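Local coordinates for hydrolase family protein (Deinococcus radiodurans R1, PDB 3CNH) that probably acts as a phosphatase of the haloacid dehalogenase-like superfamily, with a sodium ion bound in its metal site, at residues E49-R54 with L107-R112; R103-N108 with F127-F132. One frame throughout, in Å; residues are numbered along the deposited sequence.

Contact 1 (E49-R54 with L107-R112); sequences ELELGR and LNNEGR. With PO4 (phosphate ion), chain D.
Glu51 and Asn109 meet across this contact without a direct hydrogen bond. The Glu51 chain is extended, with CG anti to the backbone N (chi1 -177°). Its OE2 lies 3.1 Å from Asn109 CB. The same OE2 is 3.2 Å from Asn109 ND2, at a poor angle. This holds for one of the two modelled positions of Glu51, so the approach is doubtful. Asn109 ND2 is instead bonded to Lys141 O. The backbones come close, with Glu51 CA 4.4 Å from Gly111 CA. A water bridges the two segments, donating to Leu50 O at 2.7 Å and accepting from Arg112 N. Ser134 OG is hydrogen-bonded to Glu51 O and to Glu110 N. Helix 36-51 ends here in a Schellman motif at Gly53, and Gly111 is the N-cap of helix 112-122. Just past the end of strand 103-108, Asn109 N gives a nearly straight bond to phosphate O1, at 2.7 Å. Lys141 NZ and Gly12 N also bind this ion. It probably came from the crystallisation liquor, but its place is consistent with the phosphate pocket of related hydrolases. Water and Ser134 thus join the segments, in a polar surface contact beside the anion.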
loop_
_atom_site.group_PDB
_atom_site.type_symbol
_atom_site.label_atom_id
_atom_site.label_comp_id
_atom_site.label_asym_id
_atom_site.label_seq_id
_atom_site.Cartn_x
_atom_site.Cartn_y
_atom_site.Cartn_z
ATOM N N GLU A 49 7.401 10.138 -7.838
ATOM C CA GLU A 49 7.577 9.550 -9.152
ATOM C C GLU A 49 7.931 8.076 -9.054
ATOM O O GLU A 49 7.555 7.273 -9.902
ATOM C CB GLU A 49 8.568 10.331 -9.985
ATOM C CG GLU A 49 8.035 11.696 -10.448
ATOM C CD GLU A 49 6.946 11.599 -11.486
ATOM O OE1 GLU A 49 5.824 11.120 -11.174
ATOM O OE2 GLU A 49 7.202 11.980 -12.613
ATOM N N LEU A 50 8.597 7.708 -7.971
ATOM C CA LEU A 50 8.905 6.290 -7.736
ATOM C C LEU A 50 7.583 5.552 -7.448
ATOM O O LEU A 50 7.291 4.483 -7.948
ATOM C CB LEU A 50 9.853 6.143 -6.536
ATOM C CG LEU A 50 10.226 4.675 -6.243
ATOM C CD1 LEU A 50 10.948 4.019 -7.379
ATOM C CD2 LEU A 50 11.013 4.614 -4.949
ATOM N N GLU A 51 6.812 6.148 -6.570
ATOM C CA GLU A 51 5.500 5.626 -6.163
ATOM C C GLU A 51 4.554 5.430 -7.370
ATOM O O GLU A 51 3.737 4.493 -7.422
ATOM C CB GLU A 51 4.918 6.602 -5.112
ATOM C CG GLU A 51 3.598 6.251 -4.467
ATOM C CD GLU A 51 3.167 7.326 -3.467
ATOM O OE1 GLU A 51 3.889 8.361 -3.300
ATOM O OE2 GLU A 51 2.103 7.135 -2.848
ATOM N N LEU A 52 4.676 6.316 -8.339
ATOM C CA LEU A 52 3.834 6.304 -9.547
ATOM C C LEU A 52 4.403 5.473 -10.691
ATOM O O LEU A 52 3.841 5.393 -11.774
ATOM C CB LEU A 52 3.569 7.746 -10.043
ATOM C CG LEU A 52 2.654 8.557 -9.100
ATOM C CD1 LEU A 52 2.666 10.046 -9.355
ATOM C CD2 LEU A 52 1.204 8.013 -9.230
ATOM N N GLY A 53 5.561 4.876 -10.432
ATOM C CA GLY A 53 6.222 4.009 -11.398
ATOM C C GLY A 53 6.820 4.682 -12.611
ATOM O O GLY A 53 7.032 4.053 -13.647
ATOM N N ARG A 54 7.118 5.979 -12.462
ATOM C CA ARG A 54 7.655 6.790 -13.543
ATOM C C ARG A 54 9.167 7.047 -13.397
ATOM O O ARG A 54 9.802 7.673 -14.253
ATOM C CB ARG A 54 6.857 8.065 -13.728
ATOM C CG ARG A 54 5.408 7.794 -14.179
ATOM C CD ARG A 54 5.326 7.022 -15.470
ATOM N NE ARG A 54 6.052 7.626 -16.578
ATOM C CZ ARG A 54 5.583 8.602 -17.355
ATOM N NH1 ARG A 54 4.367 9.089 -17.175
ATOM N NH2 ARG A 54 6.345 9.079 -18.326
ATOM N N LEU A 107 -5.657 -1.971 -3.461
ATOM C CA LEU A 107 -5.722 -0.603 -4.015
ATOM C C LEU A 107 -4.769 0.175 -3.120
ATOM O O LEU A 107 -5.100 0.511 -1.984
ATOM C CB LEU A 107 -7.144 -0.034 -4.009
ATOM C CG LEU A 107 -7.280 1.275 -4.774
ATOM C CD1 LEU A 107 -7.105 1.046 -6.293
ATOM C CD2 LEU A 107 -8.611 1.996 -4.540
ATOM N N ASN A 108 -3.542 0.329 -3.593
ATOM C CA ASN A 108 -2.457 0.762 -2.713
ATOM C C ASN A 108 -1.382 1.515 -3.405
ATOM O O ASN A 108 -1.231 1.437 -4.629
ATOM C CB ASN A 108 -1.814 -0.471 -2.035
ATOM C CG ASN A 108 -0.985 -1.328 -3.003
ATOM O OD1 ASN A 108 -1.499 -1.866 -3.990
ATOM N ND2 ASN A 108 0.314 -1.471 -2.701
ATOM N N ASN A 109 -0.713 2.331 -2.605
ATOM C CA ASN A 109 0.430 3.127 -3.082
ATOM C C ASN A 109 1.749 2.489 -2.680
ATOM O O ASN A 109 2.044 2.309 -1.501
ATOM C CB ASN A 109 0.412 4.528 -2.480
ATOM C CG ASN A 109 -0.812 5.363 -2.891
ATOM O OD1 ASN A 109 -1.557 5.014 -3.834
ATOM N ND2 ASN A 109 -0.978 6.532 -2.215
ATOM N N GLU A 110 2.578 2.223 -3.678
ATOM C CA GLU A 110 3.857 1.574 -3.425
ATOM C C GLU A 110 4.669 1.496 -4.684
ATOM O O GLU A 110 4.133 1.288 -5.762
ATOM C CB GLU A 110 3.666 0.138 -2.954
ATOM C CG GLU A 110 4.864 -0.458 -2.198
ATOM C CD GLU A 110 5.015 0.167 -0.818
ATOM O OE1 GLU A 110 4.154 -0.089 0.031
ATOM O OE2 GLU A 110 5.986 0.920 -0.590
ATOM N N GLY A 111 5.968 1.756 -4.535
ATOM C CA GLY A 111 6.898 1.528 -5.619
ATOM C C GLY A 111 6.857 0.062 -6.035
ATOM O O GLY A 111 6.556 -0.834 -5.250
ATOM N N ARG A 112 7.212 -0.176 -7.287
ATOM C CA ARG A 112 7.126 -1.527 -7.864
ATOM C C ARG A 112 7.947 -2.581 -7.127
ATOM O O ARG A 112 7.459 -3.667 -6.819
ATOM C CB ARG A 112 7.550 -1.501 -9.344
ATOM C CG ARG A 112 7.497 -2.845 -10.060
ATOM C CD ARG A 112 8.138 -2.691 -11.451
ATOM N NE ARG A 112 8.486 -3.957 -12.095
ATOM C CZ ARG A 112 7.620 -4.810 -12.635
ATOM N NH1 ARG A 112 6.315 -4.597 -12.560
ATOM N NH2 ARG A 112 8.063 -5.919 -13.212
HETATM P P PO4 D . -0.432 1.776 0.966
HETATM O O1 PO4 D . -1.348 2.434 0.040
HETATM O O2 PO4 D . -0.820 2.126 2.408
HETATM O O3 PO4 D . -0.199 0.274 0.742
HETATM O O4 PO4 D . 0.973 2.373 0.893
HETATM O O HOH W 1 8.278 2.074 -8.724
#

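Contact 2 (R103-N108 with F127-F132); sequences RMYSLN and FLLAFF
Ser106 and Leu107 pair in parallel with Phe131 and Phe132, and backbone hydrogen bonds run the length of the contact. Leu129 N binds Met104 O at 2.8 Å, almost straight. Ser106 N binds Ala130 O, Phe132 N binds Ser106 O, and Asn108 N closes the ladder on Phe132 O at 3.2 Å. The Phe132 N donor stands above the Ser106 carbonyl plane, 50° out of it. A side-chain bond lies within the strand: Ser106 OG donates a hydrogen bond to Asn108 OD1, 2.8 Å away. Thr133 OG1 also bonds that OD1.

Apolar contacts fill both faces. The Tyr105 and Phe132 rings run alongside each other, nearly parallel (16°) but so far offset that little of one lies over the other. Phe132 CE2 sits 3.6 Å from Tyr105 CB. Leu107 CD1 touches Phe132 CB. On the face of Ser106, the selenomethionine at Met104 bends at chi3 (-43°), which brings its CE to the edge of the Phe127 ring, 3.7 Å from CD1. An alanine at Phe132 would probably leave a gap beside Tyr105, where the ring now packs. The contact closes the beta-alpha-beta unit 103-108, 112-122, 131-133 of the Rossmann-like fold. Apolar side chains flank a short parallel ladder, regular from Ser106 onward but shifted by one residue where Leu129 meets Met104.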
loop_
_atom_site.group_PDB
_atom_site.type_symbol
_atom_site.label_atom_id
_atom_site.label_comp_id
_atom_site.label_asym_id
_atom_site.label_seq_id
_atom_site.Cartn_x
_atom_site.Cartn_y
_atom_site.Cartn_z
ATOM N N ARG A 103 -14.365 -11.843 -3.593
ATOM C CA ARG A 103 -13.363 -11.326 -4.526
ATOM C C ARG A 103 -12.776 -10.081 -3.894
ATOM O O ARG A 103 -13.480 -9.161 -3.488
ATOM C CB ARG A 103 -13.983 -10.952 -5.860
ATOM C CG ARG A 103 -14.464 -12.140 -6.681
ATOM C CD ARG A 103 -15.031 -11.663 -7.988
ATOM N NE ARG A 103 -15.473 -12.794 -8.794
ATOM C CZ ARG A 103 -15.977 -12.646 -10.012
ATOM N NH1 ARG A 103 -16.062 -11.442 -10.534
ATOM N NH2 ARG A 103 -16.363 -13.702 -10.697
HETATM N N MSE A 104 -11.458 -10.070 -3.829
HETATM C CA MSE A 104 -10.735 -8.982 -3.193
HETATM C C MSE A 104 -9.520 -8.582 -4.004
HETATM O O MSE A 104 -8.888 -9.391 -4.674
HETATM C CB MSE A 104 -10.351 -9.384 -1.760
HETATM C CG MSE A 104 -11.494 -10.038 -1.020
HETATM SE SE MSE A 104 -11.246 -10.183 0.908
HETATM C CE MSE A 104 -9.387 -10.740 0.848
ATOM N N TYR A 105 -9.183 -7.309 -3.888
ATOM C CA TYR A 105 -8.119 -6.695 -4.685
ATOM C C TYR A 105 -7.369 -5.687 -3.831
ATOM O O TYR A 105 -7.912 -5.187 -2.852
ATOM C CB TYR A 105 -8.758 -5.923 -5.862
ATOM C CG TYR A 105 -9.770 -6.710 -6.663
ATOM C CD1 TYR A 105 -11.091 -6.765 -6.281
ATOM C CD2 TYR A 105 -9.397 -7.411 -7.791
ATOM C CE1 TYR A 105 -12.009 -7.537 -6.996
ATOM C CE2 TYR A 105 -10.293 -8.144 -8.531
ATOM C CZ TYR A 105 -11.616 -8.209 -8.134
ATOM O OH TYR A 105 -12.531 -8.972 -8.856
ATOM N N SER A 106 -6.109 -5.432 -4.168
ATOM C CA SER A 106 -5.416 -4.317 -3.487
ATOM C C SER A 106 -5.735 -3.046 -4.223
ATOM O O SER A 106 -5.982 -3.024 -5.442
ATOM C CB SER A 106 -3.879 -4.475 -3.380
ATOM O OG SER A 106 -3.213 -4.051 -4.563
ATOM N N LEU A 107 -5.657 -1.971 -3.461
ATOM C CA LEU A 107 -5.722 -0.603 -4.015
ATOM C C LEU A 107 -4.769 0.175 -3.120
ATOM O O LEU A 107 -5.100 0.511 -1.984
ATOM C CB LEU A 107 -7.144 -0.034 -4.009
ATOM C CG LEU A 107 -7.280 1.275 -4.774
ATOM C CD1 LEU A 107 -7.105 1.046 -6.293
ATOM C CD2 LEU A 107 -8.611 1.996 -4.540
ATOM N N ASN A 108 -3.542 0.329 -3.593
ATOM C CA ASN A 108 -2.457 0.762 -2.713
ATOM C C ASN A 108 -1.382 1.515 -3.405
ATOM O O ASN A 108 -1.231 1.437 -4.629
ATOM C CB ASN A 108 -1.814 -0.471 -2.035
ATOM C CG ASN A 108 -0.985 -1.328 -3.003
ATOM O OD1 ASN A 108 -1.499 -1.866 -3.990
ATOM N ND2 ASN A 108 0.314 -1.471 -2.701
ATOM N N PHE A 127 -4.867 -14.355 -1.574
ATOM C CA PHE A 127 -6.214 -13.859 -1.247
ATOM C C PHE A 127 -6.636 -12.576 -1.967
ATOM O O PHE A 127 -7.807 -12.186 -1.903
ATOM C CB PHE A 127 -6.411 -13.750 0.271
ATOM C CG PHE A 127 -5.459 -12.803 0.949
ATOM C CD1 PHE A 127 -5.775 -11.477 1.095
ATOM C CD2 PHE A 127 -4.254 -13.256 1.463
ATOM C CE1 PHE A 127 -4.893 -10.606 1.729
ATOM C CE2 PHE A 127 -3.386 -12.404 2.098
ATOM C CZ PHE A 127 -3.701 -11.073 2.229
ATOM N N LEU A 128 -5.691 -11.949 -2.663
ATOM C CA LEU A 128 -5.982 -10.776 -3.477
ATOM C C LEU A 128 -5.779 -11.200 -4.930
ATOM O O LEU A 128 -4.701 -11.678 -5.324
ATOM C CB LEU A 128 -5.115 -9.558 -3.121
ATOM C CG LEU A 128 -5.204 -9.118 -1.657
ATOM C CD1 LEU A 128 -4.220 -7.967 -1.337
ATOM C CD2 LEU A 128 -6.670 -8.795 -1.295
ATOM N N LEU A 129 -6.801 -10.923 -5.731
ATOM C CA LEU A 129 -6.894 -11.381 -7.127
ATOM C C LEU A 129 -6.136 -10.504 -8.105
ATOM O O LEU A 129 -5.766 -10.922 -9.182
ATOM C CB LEU A 129 -8.373 -11.532 -7.542
ATOM C CG LEU A 129 -9.215 -12.405 -6.605
ATOM C CD1 LEU A 129 -10.645 -12.282 -7.053
ATOM C CD2 LEU A 129 -8.712 -13.864 -6.578
ATOM N N ALA A 130 -5.957 -9.254 -7.728
ATOM C CA ALA A 130 -5.201 -8.304 -8.534
ATOM C C ALA A 130 -4.739 -7.194 -7.629
ATOM O O ALA A 130 -5.308 -6.969 -6.560
ATOM C CB ALA A 130 -5.976 -7.765 -9.723
ATOM N N PHE A 131 -3.725 -6.505 -8.092
ATOM C CA PHE A 131 -3.071 -5.489 -7.304
ATOM C C PHE A 131 -3.094 -4.162 -8.043
ATOM O O PHE A 131 -2.275 -3.926 -8.912
ATOM C CB PHE A 131 -1.634 -5.907 -6.985
ATOM C CG PHE A 131 -1.557 -7.083 -6.044
ATOM C CD1 PHE A 131 -1.703 -8.371 -6.517
ATOM C CD2 PHE A 131 -1.400 -6.870 -4.686
ATOM C CE1 PHE A 131 -1.669 -9.444 -5.647
ATOM C CE2 PHE A 131 -1.364 -7.920 -3.792
ATOM C CZ PHE A 131 -1.542 -9.226 -4.268
ATOM N N PHE A 132 -4.057 -3.326 -7.674
ATOM C CA PHE A 132 -4.241 -2.013 -8.316
ATOM C C PHE A 132 -3.354 -1.032 -7.569
ATOM O O PHE A 132 -3.772 -0.286 -6.697
ATOM C CB PHE A 132 -5.721 -1.621 -8.316
ATOM C CG PHE A 132 -6.603 -2.665 -8.946
ATOM C CD1 PHE A 132 -6.250 -3.288 -10.112
ATOM C CD2 PHE A 132 -7.799 -3.005 -8.350
ATOM C CE1 PHE A 132 -7.078 -4.276 -10.690
ATOM C CE2 PHE A 132 -8.648 -3.983 -8.940
ATOM C CZ PHE A 132 -8.266 -4.628 -10.090
HETATM O O HOH W 2 -10.235 -12.775 -3.342
#

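Both contacts use strand 103-108 and share Leu107 and Asn108, but they work at different depths. Contact 2 is partly buried in the parallel sheet, where 131-133 is the outermost strand beside 103-108. Contact 1 lies at the surface past the end of the same strand, where the chain turns toward helix 112-122 and meets the end of helix 36-51. They lie about 15 Å apart, centre to centre. Contact 2 buries 592 Å² and relies on direct backbone bonds and apolar packing. Contact 1 buries 200 Å², has no direct hydrogen bond between its segments, and uses a water instead. The chain thus passes from a strand with apolar side-chain packing to a polar loop whose Asn109 N binds the phosphate.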